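Local structure of glycerate dehydrogenase related protein (Thermoplasma acidophilum, 3GVX) at residues Gly11-Ile16 / Leu271-Val276; Ala78-Ile83 / Met265-Gln270; Phe90-Ala95 / Thr204-Ala209; Arg136-Ala141 / Met146-Tyr151. The protein probably reduces hydroxypyruvate or glyoxylate with NAD(P)H as a D-isomer specific 2-hydroxyacid dehydrogenase. One frame throughout, in Å; residues are numbered along the deposited sequence.

Contact 1 (Gly11-Ile16 / Leu271-Val276)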
loop_
_atom_site.group_PDB
_atom_site.type_symbol
_atom_site.label_atom_id
_atom_site.label_comp_id
_atom_site.label_asym_id
_atom_site.label_seq_id
_atom_site.Cartn_x
_atom_site.Cartn_y
_atom_site.Cartn_z
ATOM N N GLY B 11 20.975 -24.129 7.744
ATOM C CA GLY B 11 21.336 -23.882 6.363
ATOM C C GLY B 11 20.555 -22.732 5.776
ATOM O O GLY B 11 21.063 -22.029 4.907
ATOM N N HIS B 12 19.322 -22.538 6.238
ATOM C CA HIS B 12 18.511 -21.430 5.744
ATOM C C HIS B 12 19.193 -20.131 6.151
ATOM O O HIS B 12 19.498 -19.267 5.322
ATOM C CB HIS B 12 17.104 -21.471 6.341
ATOM C CG HIS B 12 16.123 -20.604 5.619
ATOM N ND1 HIS B 12 14.797 -20.502 5.988
ATOM C CD2 HIS B 12 16.268 -19.820 4.523
ATOM C CE1 HIS B 12 14.171 -19.691 5.154
ATOM N NE2 HIS B 12 15.040 -19.264 4.258
ATOM N N VAL B 13 19.424 -20.013 7.450
ATOM C CA VAL B 13 20.087 -18.856 8.008
ATOM C C VAL B 13 21.421 -18.708 7.290
ATOM O O VAL B 13 21.756 -17.638 6.796
ATOM C CB VAL B 13 20.276 -19.049 9.528
ATOM C CG1 VAL B 13 20.937 -17.826 10.141
ATOM C CG2 VAL B 13 18.915 -19.364 10.186
ATOM N N ARG B 14 22.160 -19.801 7.183
ATOM C CA ARG B 14 23.447 -19.767 6.512
ATOM C C ARG B 14 23.408 -19.266 5.081
ATOM O O ARG B 14 24.255 -18.469 4.698
ATOM C CB ARG B 14 24.103 -21.138 6.561
ATOM C CG ARG B 14 25.114 -21.284 7.664
ATOM C CD ARG B 14 24.878 -22.519 8.481
ATOM N NE ARG B 14 26.130 -22.960 9.078
ATOM C CZ ARG B 14 26.253 -23.481 10.288
ATOM N NH1 ARG B 14 25.192 -23.630 11.055
ATOM N NH2 ARG B 14 27.443 -23.850 10.722
ATOM N N GLU B 15 22.437 -19.708 4.286
ATOM C CA GLU B 15 22.371 -19.235 2.904
ATOM C C GLU B 15 22.167 -17.735 2.857
ATOM O O GLU B 15 22.895 -17.024 2.171
ATOM C CB GLU B 15 21.244 -19.903 2.099
ATOM C CG GLU B 15 21.386 -19.585 0.603
ATOM C CD GLU B 15 20.206 -20.012 -0.268
ATOM O OE1 GLU B 15 20.281 -19.799 -1.502
ATOM O OE2 GLU B 15 19.212 -20.557 0.265
ATOM N N ILE B 16 21.157 -17.268 3.580
ATOM C CA ILE B 16 20.845 -15.844 3.675
ATOM C C ILE B 16 22.135 -15.101 3.975
ATOM O O ILE B 16 22.481 -14.117 3.316
ATOM C CB ILE B 16 19.871 -15.563 4.830
ATOM C CG1 ILE B 16 18.563 -16.309 4.593
ATOM C CG2 ILE B 16 19.691 -14.065 5.005
ATOM C CD1 ILE B 16 17.480 -16.018 5.604
ATOM N N LEU B 271 17.477 -8.884 7.904
ATOM C CA LEU B 271 17.719 -7.469 8.185
ATOM C C LEU B 271 18.917 -7.331 9.127
ATOM O O LEU B 271 19.698 -6.388 9.011
ATOM C CB LEU B 271 16.468 -6.818 8.798
ATOM C CG LEU B 271 15.242 -6.721 7.871
ATOM C CD1 LEU B 271 13.988 -6.440 8.696
ATOM C CD2 LEU B 271 15.482 -5.649 6.802
ATOM N N ALA B 272 19.061 -8.287 10.045
ATOM C CA ALA B 272 20.178 -8.285 10.988
ATOM C C ALA B 272 21.501 -8.376 10.230
ATOM O O ALA B 272 22.391 -7.562 10.436
ATOM C CB ALA B 272 20.043 -9.445 11.991
ATOM N N PHE B 273 21.625 -9.341 9.326
ATOM C CA PHE B 273 22.868 -9.475 8.559
ATOM C C PHE B 273 23.108 -8.293 7.650
ATOM O O PHE B 273 24.241 -7.862 7.451
ATOM C CB PHE B 273 22.880 -10.754 7.702
ATOM C CG PHE B 273 22.932 -12.026 8.495
ATOM C CD1 PHE B 273 23.826 -12.184 9.535
ATOM C CD2 PHE B 273 22.077 -13.067 8.211
ATOM C CE1 PHE B 273 23.858 -13.351 10.278
ATOM C CE2 PHE B 273 22.114 -14.229 8.949
ATOM C CZ PHE B 273 23.005 -14.365 9.984
ATOM N N GLU B 274 22.029 -7.777 7.086
ATOM C CA GLU B 274 22.125 -6.638 6.204
ATOM C C GLU B 274 22.680 -5.434 6.929
ATOM O O GLU B 274 23.508 -4.715 6.382
ATOM C CB GLU B 274 20.768 -6.328 5.574
ATOM C CG GLU B 274 20.439 -7.302 4.462
ATOM C CD GLU B 274 19.102 -7.038 3.775
ATOM O OE1 GLU B 274 18.193 -6.461 4.400
ATOM O OE2 GLU B 274 18.951 -7.424 2.600
ATOM N N ASN B 275 22.256 -5.223 8.168
ATOM C CA ASN B 275 22.783 -4.090 8.903
ATOM C C ASN B 275 24.272 -4.253 9.126
ATOM O O ASN B 275 24.991 -3.273 9.214
ATOM C CB ASN B 275 22.105 -3.902 10.258
ATOM C CG ASN B 275 22.417 -2.545 10.862
ATOM O OD1 ASN B 275 22.869 -2.438 12.004
ATOM N ND2 ASN B 275 22.174 -1.493 10.086
ATOM N N VAL B 276 24.728 -5.495 9.235
ATOM C CA VAL B 276 26.148 -5.772 9.431
ATOM C C VAL B 276 26.945 -5.333 8.211
ATOM O O VAL B 276 27.991 -4.704 8.316
ATOM C CB VAL B 276 26.391 -7.273 9.684
ATOM C CG1 VAL B 276 27.870 -7.605 9.470
ATOM C CG2 VAL B 276 25.933 -7.649 11.098
#
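Phe273 reaches out from helix 266-279 and sets the rim of its ring against two aliphatic side chains of helix 11-20. Val13 CG1 meets the ring at its edge, in the ring plane, 4.0 Å from Phe273 CE2, and lies equally near CZ. One helical turn further on, Ile16 CG2 comes to 4.1 Å from Phe273 CD2, again close to the ring plane. Both methyls stand anti to their backbone N, which for Val13 (chi1 -178°) brings CG1 round to the phenyl rim, and both side chains cross that of Phe273 at about a right angle. This buried ring is the tight part of the contact, and Ala17 and Val20 of helix 11-20 extend its apolar surroundings. The other side of helix 11-20 is loose: His12 and Glu15 are exposed, while Arg14 points away and makes a cation-pi contact with Trp28. With an alanine here instead of Phe273, Val13 CG1 and Ile16 CG2 would probably lose their aromatic partner and a gap would open between the helices. The backbones stay well apart, with Ile16 CA 8.3 Å from Phe273 CA, and no hydrogen bond or salt bridge spans them, which implies that the two helices are held here by apolar packing between side chains, with the phenyl ring bridging the distance.

Contact 2 (Ala78-Ile83 / Met265-Gln270)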
loop_
_atom_site.group_PDB
_atom_site.type_symbol
_atom_site.label_atom_id
_atom_site.label_comp_id
_atom_site.label_asym_id
_atom_site.label_seq_id
_atom_site.Cartn_x
_atom_site.Cartn_y
_atom_site.Cartn_z
ATOM N N ALA B 78 15.379 -3.799 14.873
ATOM C CA ALA B 78 13.951 -3.496 15.016
ATOM C C ALA B 78 13.197 -3.113 13.740
ATOM O O ALA B 78 12.011 -2.799 13.790
ATOM C CB ALA B 78 13.757 -2.394 16.071
ATOM N N GLY B 79 13.867 -3.147 12.602
ATOM C CA GLY B 79 13.208 -2.799 11.361
ATOM C C GLY B 79 11.955 -3.566 10.984
ATOM O O GLY B 79 11.009 -2.960 10.487
ATOM N N ALA B 80 11.938 -4.879 11.224
ATOM C CA ALA B 80 10.799 -5.734 10.874
ATOM C C ALA B 80 9.500 -5.266 11.505
ATOM O O ALA B 80 8.433 -5.302 10.896
ATOM C CB ALA B 80 11.079 -7.186 11.272
ATOM N N TYR B 81 9.605 -4.785 12.728
ATOM C CA TYR B 81 8.438 -4.317 13.438
ATOM C C TYR B 81 7.769 -3.102 12.801
ATOM O O TYR B 81 6.569 -3.119 12.580
ATOM C CB TYR B 81 8.794 -4.033 14.892
ATOM C CG TYR B 81 7.614 -3.608 15.710
ATOM C CD1 TYR B 81 6.713 -4.539 16.210
ATOM C CD2 TYR B 81 7.380 -2.264 15.965
ATOM C CE1 TYR B 81 5.602 -4.141 16.960
ATOM C CE2 TYR B 81 6.274 -1.844 16.713
ATOM C CZ TYR B 81 5.389 -2.789 17.207
ATOM O OH TYR B 81 4.320 -2.389 17.970
ATOM N N SER B 82 8.525 -2.046 12.519
ATOM C CA SER B 82 7.929 -0.876 11.896
ATOM C C SER B 82 7.470 -1.196 10.463
ATOM O O SER B 82 6.455 -0.680 10.007
ATOM C CB SER B 82 8.881 0.340 11.933
ATOM O OG SER B 82 10.234 -0.041 11.895
ATOM N N ILE B 83 8.212 -2.049 9.763
ATOM C CA ILE B 83 7.845 -2.461 8.409
ATOM C C ILE B 83 6.458 -3.094 8.466
ATOM O O ILE B 83 5.549 -2.733 7.720
ATOM C CB ILE B 83 8.842 -3.504 7.853
ATOM C CG1 ILE B 83 10.121 -2.793 7.415
ATOM C CG2 ILE B 83 8.185 -4.339 6.748
ATOM C CD1 ILE B 83 11.240 -3.719 7.011
HETATM N N MSE B 265 9.608 -12.827 12.880
HETATM C CA MSE B 265 9.350 -12.789 11.472
HETATM C C MSE B 265 10.636 -13.265 10.812
HETATM O O MSE B 265 11.732 -12.875 11.221
HETATM C CB MSE B 265 8.966 -11.369 11.107
HETATM C CG MSE B 265 7.651 -10.966 11.785
HETATM SE SE MSE B 265 7.178 -9.251 11.487
HETATM C CE MSE B 265 6.925 -9.310 9.762
ATOM N N ASP B 266 10.489 -14.149 9.824
ATOM C CA ASP B 266 11.618 -14.735 9.086
ATOM C C ASP B 266 12.502 -13.712 8.456
ATOM O O ASP B 266 13.614 -13.995 8.046
ATOM C CB ASP B 266 11.137 -15.613 7.938
ATOM C CG ASP B 266 10.259 -16.731 8.392
ATOM O OD1 ASP B 266 10.313 -17.070 9.594
ATOM O OD2 ASP B 266 9.524 -17.277 7.543
ATOM N N ILE B 267 11.965 -12.520 8.342
ATOM C CA ILE B 267 12.652 -11.429 7.724
ATOM C C ILE B 267 13.634 -10.708 8.661
ATOM O O ILE B 267 14.577 -10.063 8.200
ATOM C CB ILE B 267 11.560 -10.514 7.121
ATOM C CG1 ILE B 267 11.764 -10.433 5.607
ATOM C CG2 ILE B 267 11.439 -9.210 7.889
ATOM C CD1 ILE B 267 13.206 -10.250 5.153
ATOM N N ALA B 268 13.417 -10.849 9.969
ATOM C CA ALA B 268 14.269 -10.227 10.987
ATOM C C ALA B 268 15.727 -10.641 10.846
ATOM O O ALA B 268 16.614 -9.801 10.828
ATOM C CB ALA B 268 13.755 -10.572 12.386
ATOM N N ILE B 269 15.969 -11.939 10.702
ATOM C CA ILE B 269 17.332 -12.432 10.580
ATOM C C ILE B 269 18.078 -11.852 9.384
ATOM O O ILE B 269 19.256 -11.534 9.482
ATOM C CB ILE B 269 17.368 -13.996 10.584
ATOM C CG1 ILE B 269 18.810 -14.474 10.798
ATOM C CG2 ILE B 269 16.706 -14.563 9.332
ATOM C CD1 ILE B 269 19.364 -14.118 12.186
ATOM N N GLN B 270 17.385 -11.661 8.267
ATOM C CA GLN B 270 18.027 -11.086 7.089
ATOM C C GLN B 270 18.390 -9.632 7.298
ATOM O O GLN B 270 19.462 -9.193 6.906
ATOM C CB GLN B 270 17.127 -11.198 5.869
ATOM C CG GLN B 270 17.826 -10.839 4.580
ATOM C CD GLN B 270 16.979 -11.163 3.372
ATOM O OE1 GLN B 270 16.314 -12.200 3.329
ATOM N NE2 GLN B 270 17.000 -10.284 2.380
#
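Ala80 brings its methyl up to the start of the segment 265-270 and carries nearly all of this contact. Just before it, Gly79 starts helix 79-97 and its carbonyl O accepts the backbone N of Ile83, opening the helical hydrogen bonding; ahead of the segment, Asn77 ND2 hydrogen-bonds to Ala268 O. At Ala80 the two backbones come close, with 5.7 Å between Ala80 CA and Ala268 CA, an approach that the small alanine side chains permit. Ala80 CB points toward the partner segment and touches three residues. Ile267 CG2 lies 4.0 Å from Ala80 CB, and the methyl of Ala268 is a little further off, 4.5 Å from CB to CB. The selenium of Met265, a selenomethionine, is 4.4 Å from Ala80 CB and slightly nearer the carbonyl, at 4.2 Å from Ala80 O. In Met265, chi1 (-64°) and the extended chi2 (176°) bring SE to Ala80; the bend at chi3 turns only the terminal CE. Tyr81 points away, and its side chain packs on Ile133 of helix 132-143. Ile83 faces the partner segment and packs on Tyr121 of the second subunit, which also touches Ile267. This close alanine-mediated contact joins the start of helix 79-97 to the carboxy-terminal helix 266-279 and fits the two-domain architecture of the 2-hydroxyacid dehydrogenases, whose chain returns near its end to the first domain.

Contact 3 (Phe90-Ala95 / Thr204-Ala209); sequences FALLLA and TIVNVA
In the Rossmann-type nucleotide-binding domain, this buried contact packs helix 79-97 against the central parallel sheet, at strand 204-207. Leu92 and Leu93, neighbours on the helix, both bear on Val206 in the strand, each using a different branch of it. Leu92 CD1 stands 4.4 Å from Val206 CG1, whereas the branch point of the other leucine, Leu93 CG, comes to 4.3 Å from Val206 CG2. Val206 therefore presents one methyl to each leucine. All three residues are buried, and the contact is wholly apolar. Neighbouring strands widen the apolar surface: Phe176 meets Leu93, and Leu232 meets Leu92. At the end of the strand, Asn207 turns away from the helix, and its OD1 accepts the backbone N of Ala209 over 2.9 Å in an Asx turn, the bond nearly straight at 160°. Asn207 ND2 bonds in addition to Tyr231 OH, so both ends of the amide are engaged and its rotation is fixed. The helix also meets the second subunit: Leu92 and Ala95 pack on Ile100 of that chain. Helix-on-sheet packing through leucine and valine branches of this kind belongs to the alpha/beta layering of a Rossmann fold.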
loop_
_atom_site.group_PDB
_atom_site.type_symbol
_atom_site.label_atom_id
_atom_site.label_comp_id
_atom_site.label_asym_id
_atom_site.label_seq_id
_atom_site.Cartn_x
_atom_site.Cartn_y
_atom_site.Cartn_z
ATOM N N PHE B 90 -1.496 0.647 6.258
ATOM C CA PHE B 90 -2.009 0.903 4.930
ATOM C C PHE B 90 -3.142 -0.068 4.598
ATOM O O PHE B 90 -4.054 0.279 3.853
ATOM C CB PHE B 90 -0.880 0.893 3.893
ATOM C CG PHE B 90 -0.283 2.262 3.656
ATOM C CD1 PHE B 90 -0.833 3.127 2.722
ATOM C CD2 PHE B 90 0.755 2.727 4.439
ATOM C CE1 PHE B 90 -0.362 4.437 2.586
ATOM C CE2 PHE B 90 1.226 4.033 4.308
ATOM C CZ PHE B 90 0.664 4.886 3.386
ATOM N N ALA B 91 -3.116 -1.250 5.210
ATOM C CA ALA B 91 -4.158 -2.243 4.984
ATOM C C ALA B 91 -5.505 -1.745 5.521
ATOM O O ALA B 91 -6.541 -1.913 4.872
ATOM C CB ALA B 91 -3.775 -3.576 5.632
ATOM N N LEU B 92 -5.485 -1.114 6.694
ATOM C CA LEU B 92 -6.713 -0.566 7.286
ATOM C C LEU B 92 -7.185 0.613 6.467
ATOM O O LEU B 92 -8.358 0.762 6.138
ATOM C CB LEU B 92 -6.453 -0.096 8.709
ATOM C CG LEU B 92 -6.223 -1.266 9.641
ATOM C CD1 LEU B 92 -5.598 -0.779 10.942
ATOM C CD2 LEU B 92 -7.553 -1.994 9.828
ATOM N N LEU B 93 -6.216 1.460 6.172
ATOM C CA LEU B 93 -6.403 2.667 5.395
ATOM C C LEU B 93 -7.117 2.390 4.074
ATOM O O LEU B 93 -8.133 3.011 3.765
ATOM C CB LEU B 93 -5.044 3.287 5.129
ATOM C CG LEU B 93 -5.008 4.806 5.245
ATOM C CD1 LEU B 93 -3.569 5.228 5.520
ATOM C CD2 LEU B 93 -5.601 5.453 3.998
ATOM N N LEU B 94 -6.574 1.449 3.307
ATOM C CA LEU B 94 -7.147 1.075 2.016
ATOM C C LEU B 94 -8.456 0.289 2.132
ATOM O O LEU B 94 -9.296 0.358 1.249
ATOM C CB LEU B 94 -6.116 0.292 1.194
ATOM C CG LEU B 94 -4.925 1.137 0.740
ATOM C CD1 LEU B 94 -3.805 0.226 0.253
ATOM C CD2 LEU B 94 -5.376 2.109 -0.342
ATOM N N ALA B 95 -8.623 -0.449 3.225
ATOM C CA ALA B 95 -9.849 -1.218 3.431
ATOM C C ALA B 95 -11.016 -0.252 3.440
ATOM O O ALA B 95 -12.029 -0.486 2.809
ATOM C CB ALA B 95 -9.795 -1.993 4.751
ATOM N N THR B 204 -10.031 10.296 8.144
ATOM C CA THR B 204 -9.873 8.907 8.534
ATOM C C THR B 204 -8.714 8.876 9.506
ATOM O O THR B 204 -7.621 9.379 9.228
ATOM C CB THR B 204 -9.546 8.002 7.339
ATOM O OG1 THR B 204 -10.609 8.081 6.384
ATOM C CG2 THR B 204 -9.385 6.552 7.796
ATOM N N ILE B 205 -8.968 8.299 10.666
ATOM C CA ILE B 205 -7.953 8.219 11.681
ATOM C C ILE B 205 -7.490 6.793 11.843
ATOM O O ILE B 205 -8.293 5.865 11.924
ATOM C CB ILE B 205 -8.473 8.762 13.003
ATOM C CG1 ILE B 205 -9.001 10.179 12.763
ATOM C CG2 ILE B 205 -7.374 8.695 14.059
ATOM C CD1 ILE B 205 -9.192 11.029 13.986
ATOM N N VAL B 206 -6.179 6.619 11.863
ATOM C CA VAL B 206 -5.612 5.303 12.018
ATOM C C VAL B 206 -4.749 5.288 13.270
ATOM O O VAL B 206 -3.840 6.106 13.431
ATOM C CB VAL B 206 -4.749 4.933 10.801
ATOM C CG1 VAL B 206 -4.474 3.444 10.807
ATOM C CG2 VAL B 206 -5.436 5.399 9.513
ATOM N N ASN B 207 -5.036 4.347 14.155
ATOM C CA ASN B 207 -4.287 4.244 15.392
ATOM C C ASN B 207 -3.447 2.980 15.480
ATOM O O ASN B 207 -3.980 1.878 15.579
ATOM C CB ASN B 207 -5.239 4.284 16.588
ATOM C CG ASN B 207 -4.519 4.576 17.882
ATOM O OD1 ASN B 207 -3.316 4.333 18.005
ATOM N ND2 ASN B 207 -5.249 5.090 18.860
ATOM N N VAL B 208 -2.131 3.135 15.425
ATOM C CA VAL B 208 -1.242 1.993 15.566
ATOM C C VAL B 208 -0.290 2.233 16.743
ATOM O O VAL B 208 0.791 1.660 16.811
ATOM C CB VAL B 208 -0.419 1.722 14.285
ATOM C CG1 VAL B 208 -1.316 1.174 13.194
ATOM C CG2 VAL B 208 0.303 2.993 13.845
ATOM N N ALA B 209 -0.714 3.086 17.669
ATOM C CA ALA B 209 0.090 3.395 18.848
ATOM C C ALA B 209 -0.504 2.700 20.074
ATOM O O ALA B 209 -0.348 1.503 20.258
ATOM C CB ALA B 209 0.148 4.915 19.058
#

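Contact 4 (Arg136-Ala141 / Met146-Tyr151); sequences RVAHLA and MRVIAY
Met146 N donates to Ala141 O over 2.8 Å, a hydrogen bond that spans the short connection between helix 132-143 and strand 147-151. Its N-H...O angle is 155°, and the donor is tilted 27° from the carbonyl plane. Met146, a selenomethionine, keeps its CB and CG by Ala141 O. With CG anti to its own carbonyl carbon (chi1 -44°) and chi2 extended, the selenium passes beside the Ala141 methyl, 3.9 Å from Met146 SE to Ala141 CB; the bend at chi3 turns only CE, and the chain end leads away. Ala141 is thus held by its carbonyl and flanked at its methyl by one and the same residue. Met146 O in turn accepts from Lys142 NZ. Arg147 points away from the helix, and its side chain touches Asp161. Val148 turns back toward the helix and splits its branches between two alanines: CG2 presses on Ala141 CB at 3.8 Å, while CG1 meets Ala138 CB at 4.2 Å, one helical turn earlier. The small alanine methyls let the strand run close, with 6.7 Å between Ala138 CA and Val148 CA. Val148 N is held by Asp161 OD2, and Ile127 of strand 124-128 lies against the valine side chain. Strand 124-128, helix 132-143 and strand 147-151 form a beta-alpha-beta unit, and a GxGxxG-like run (Gly129, Gly131, Gly134) leads from the first strand into the helix, consistent with the dinucleotide-binding crossover of Rossmann domains.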
loop_
_atom_site.group_PDB
_atom_site.type_symbol
_atom_site.label_atom_id
_atom_site.label_comp_id
_atom_site.label_asym_id
_atom_site.label_seq_id
_atom_site.Cartn_x
_atom_site.Cartn_y
_atom_site.Cartn_z
ATOM N N ARG B 136 8.545 4.791 8.307
ATOM C CA ARG B 136 8.214 3.726 7.380
ATOM C C ARG B 136 6.875 4.005 6.706
ATOM O O ARG B 136 6.706 3.749 5.532
ATOM C CB ARG B 136 8.169 2.388 8.112
ATOM C CG ARG B 136 7.949 1.204 7.205
ATOM C CD ARG B 136 9.011 1.095 6.119
ATOM N NE ARG B 136 8.719 -0.021 5.225
ATOM C CZ ARG B 136 9.477 -0.427 4.213
ATOM N NH1 ARG B 136 10.611 0.192 3.935
ATOM N NH2 ARG B 136 9.084 -1.467 3.487
ATOM N N VAL B 137 5.934 4.530 7.478
ATOM C CA VAL B 137 4.609 4.877 6.984
ATOM C C VAL B 137 4.750 5.951 5.917
ATOM O O VAL B 137 4.129 5.861 4.858
ATOM C CB VAL B 137 3.671 5.374 8.151
ATOM C CG1 VAL B 137 2.533 6.234 7.601
ATOM C CG2 VAL B 137 3.109 4.168 8.920
ATOM N N ALA B 138 5.592 6.945 6.200
ATOM C CA ALA B 138 5.857 8.050 5.282
ATOM C C ALA B 138 6.559 7.617 3.989
ATOM O O ALA B 138 6.372 8.230 2.944
ATOM C CB ALA B 138 6.669 9.133 5.989
ATOM N N HIS B 139 7.356 6.555 4.071
ATOM C CA HIS B 139 8.059 6.022 2.900
ATOM C C HIS B 139 7.012 5.424 1.971
ATOM O O HIS B 139 7.055 5.636 0.769
ATOM C CB HIS B 139 9.103 4.975 3.333
ATOM C CG HIS B 139 9.406 3.932 2.304
ATOM N ND1 HIS B 139 10.351 4.094 1.315
ATOM C CD2 HIS B 139 8.902 2.686 2.136
ATOM C CE1 HIS B 139 10.417 2.994 0.587
ATOM N NE2 HIS B 139 9.548 2.123 1.063
ATOM N N LEU B 140 6.054 4.701 2.541
ATOM C CA LEU B 140 4.975 4.111 1.751
ATOM C C LEU B 140 4.051 5.207 1.206
ATOM O O LEU B 140 3.637 5.165 0.050
ATOM C CB LEU B 140 4.167 3.115 2.586
ATOM C CG LEU B 140 4.889 1.864 3.093
ATOM C CD1 LEU B 140 3.900 1.046 3.925
ATOM C CD2 LEU B 140 5.455 1.057 1.914
ATOM N N ALA B 141 3.752 6.200 2.040
ATOM C CA ALA B 141 2.892 7.307 1.635
ATOM C C ALA B 141 3.447 8.076 0.438
ATOM O O ALA B 141 2.695 8.443 -0.458
ATOM C CB ALA B 141 2.644 8.244 2.821
HETATM N N MSE B 146 1.254 10.392 -1.788
HETATM C CA MSE B 146 0.637 11.234 -0.777
HETATM C C MSE B 146 1.583 12.331 -0.343
HETATM O O MSE B 146 2.782 12.228 -0.527
HETATM C CB MSE B 146 0.248 10.391 0.435
HETATM C CG MSE B 146 -0.420 9.078 0.063
HETATM SE SE MSE B 146 -1.080 8.260 1.541
HETATM C CE MSE B 146 -2.382 9.170 1.818
ATOM N N ARG B 147 1.022 13.371 0.248
ATOM C CA ARG B 147 1.784 14.488 0.774
ATOM C C ARG B 147 1.873 14.146 2.258
ATOM O O ARG B 147 0.909 13.639 2.831
ATOM C CB ARG B 147 0.998 15.779 0.541
ATOM C CG ARG B 147 1.593 17.031 1.132
ATOM C CD ARG B 147 0.644 18.229 0.893
ATOM N NE ARG B 147 1.271 19.493 1.252
ATOM C CZ ARG B 147 2.398 19.941 0.713
ATOM N NH1 ARG B 147 3.022 19.227 -0.219
ATOM N NH2 ARG B 147 2.911 21.096 1.118
ATOM N N VAL B 148 3.005 14.415 2.895
ATOM C CA VAL B 148 3.141 14.061 4.299
ATOM C C VAL B 148 3.355 15.210 5.270
ATOM O O VAL B 148 4.224 16.050 5.094
ATOM C CB VAL B 148 4.256 13.002 4.481
ATOM C CG1 VAL B 148 4.498 12.729 5.957
ATOM C CG2 VAL B 148 3.854 11.710 3.744
ATOM N N ILE B 149 2.521 15.233 6.297
ATOM C CA ILE B 149 2.589 16.241 7.324
ATOM C C ILE B 149 2.926 15.522 8.618
ATOM O O ILE B 149 2.324 14.503 8.969
ATOM C CB ILE B 149 1.254 16.995 7.425
ATOM C CG1 ILE B 149 1.037 17.757 6.113
ATOM C CG2 ILE B 149 1.260 17.936 8.635
ATOM C CD1 ILE B 149 -0.389 17.964 5.744
ATOM N N ALA B 150 3.929 16.038 9.308
ATOM C CA ALA B 150 4.349 15.403 10.526
ATOM C C ALA B 150 4.339 16.322 11.706
ATOM O O ALA B 150 4.634 17.516 11.623
ATOM C CB ALA B 150 5.727 14.794 10.353
ATOM N N TYR B 151 3.943 15.744 12.817
ATOM C CA TYR B 151 3.941 16.470 14.045
ATOM C C TYR B 151 4.894 15.679 14.907
ATOM O O TYR B 151 4.608 14.535 15.279
ATOM C CB TYR B 151 2.569 16.486 14.683
ATOM C CG TYR B 151 2.690 16.930 16.106
ATOM C CD1 TYR B 151 2.930 18.260 16.423
ATOM C CD2 TYR B 151 2.717 15.999 17.129
ATOM C CE1 TYR B 151 3.210 18.650 17.733
ATOM C CE2 TYR B 151 2.991 16.373 18.438
ATOM C CZ TYR B 151 3.241 17.701 18.735
ATOM O OH TYR B 151 3.517 18.067 20.034
#

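How the contacts relate
Contacts 3 and 4 are buried and join helices to the same parallel sheet of the nucleotide-binding domain, whereas contacts 1 and 2 are partly buried helix-helix packing along helix 266-279. Contacts 1 and 2 touch through Ile16 and Gln270, and contacts 2 and 3 share helix 79-97, with centres about 20 Å apart, so this helix links the two groups. Phe90, on the helix of contact 3, packs on the helix of contact 4, where Leu140 CB lies over one face of its ring, near CE2. The chemistry differs accordingly: an aromatic ring bridges widely spaced helices in contact 1, alanine allows close approach in contact 2, branched chains fill contact 3, and contact 4 alone adds a hydrogen bond across its segments.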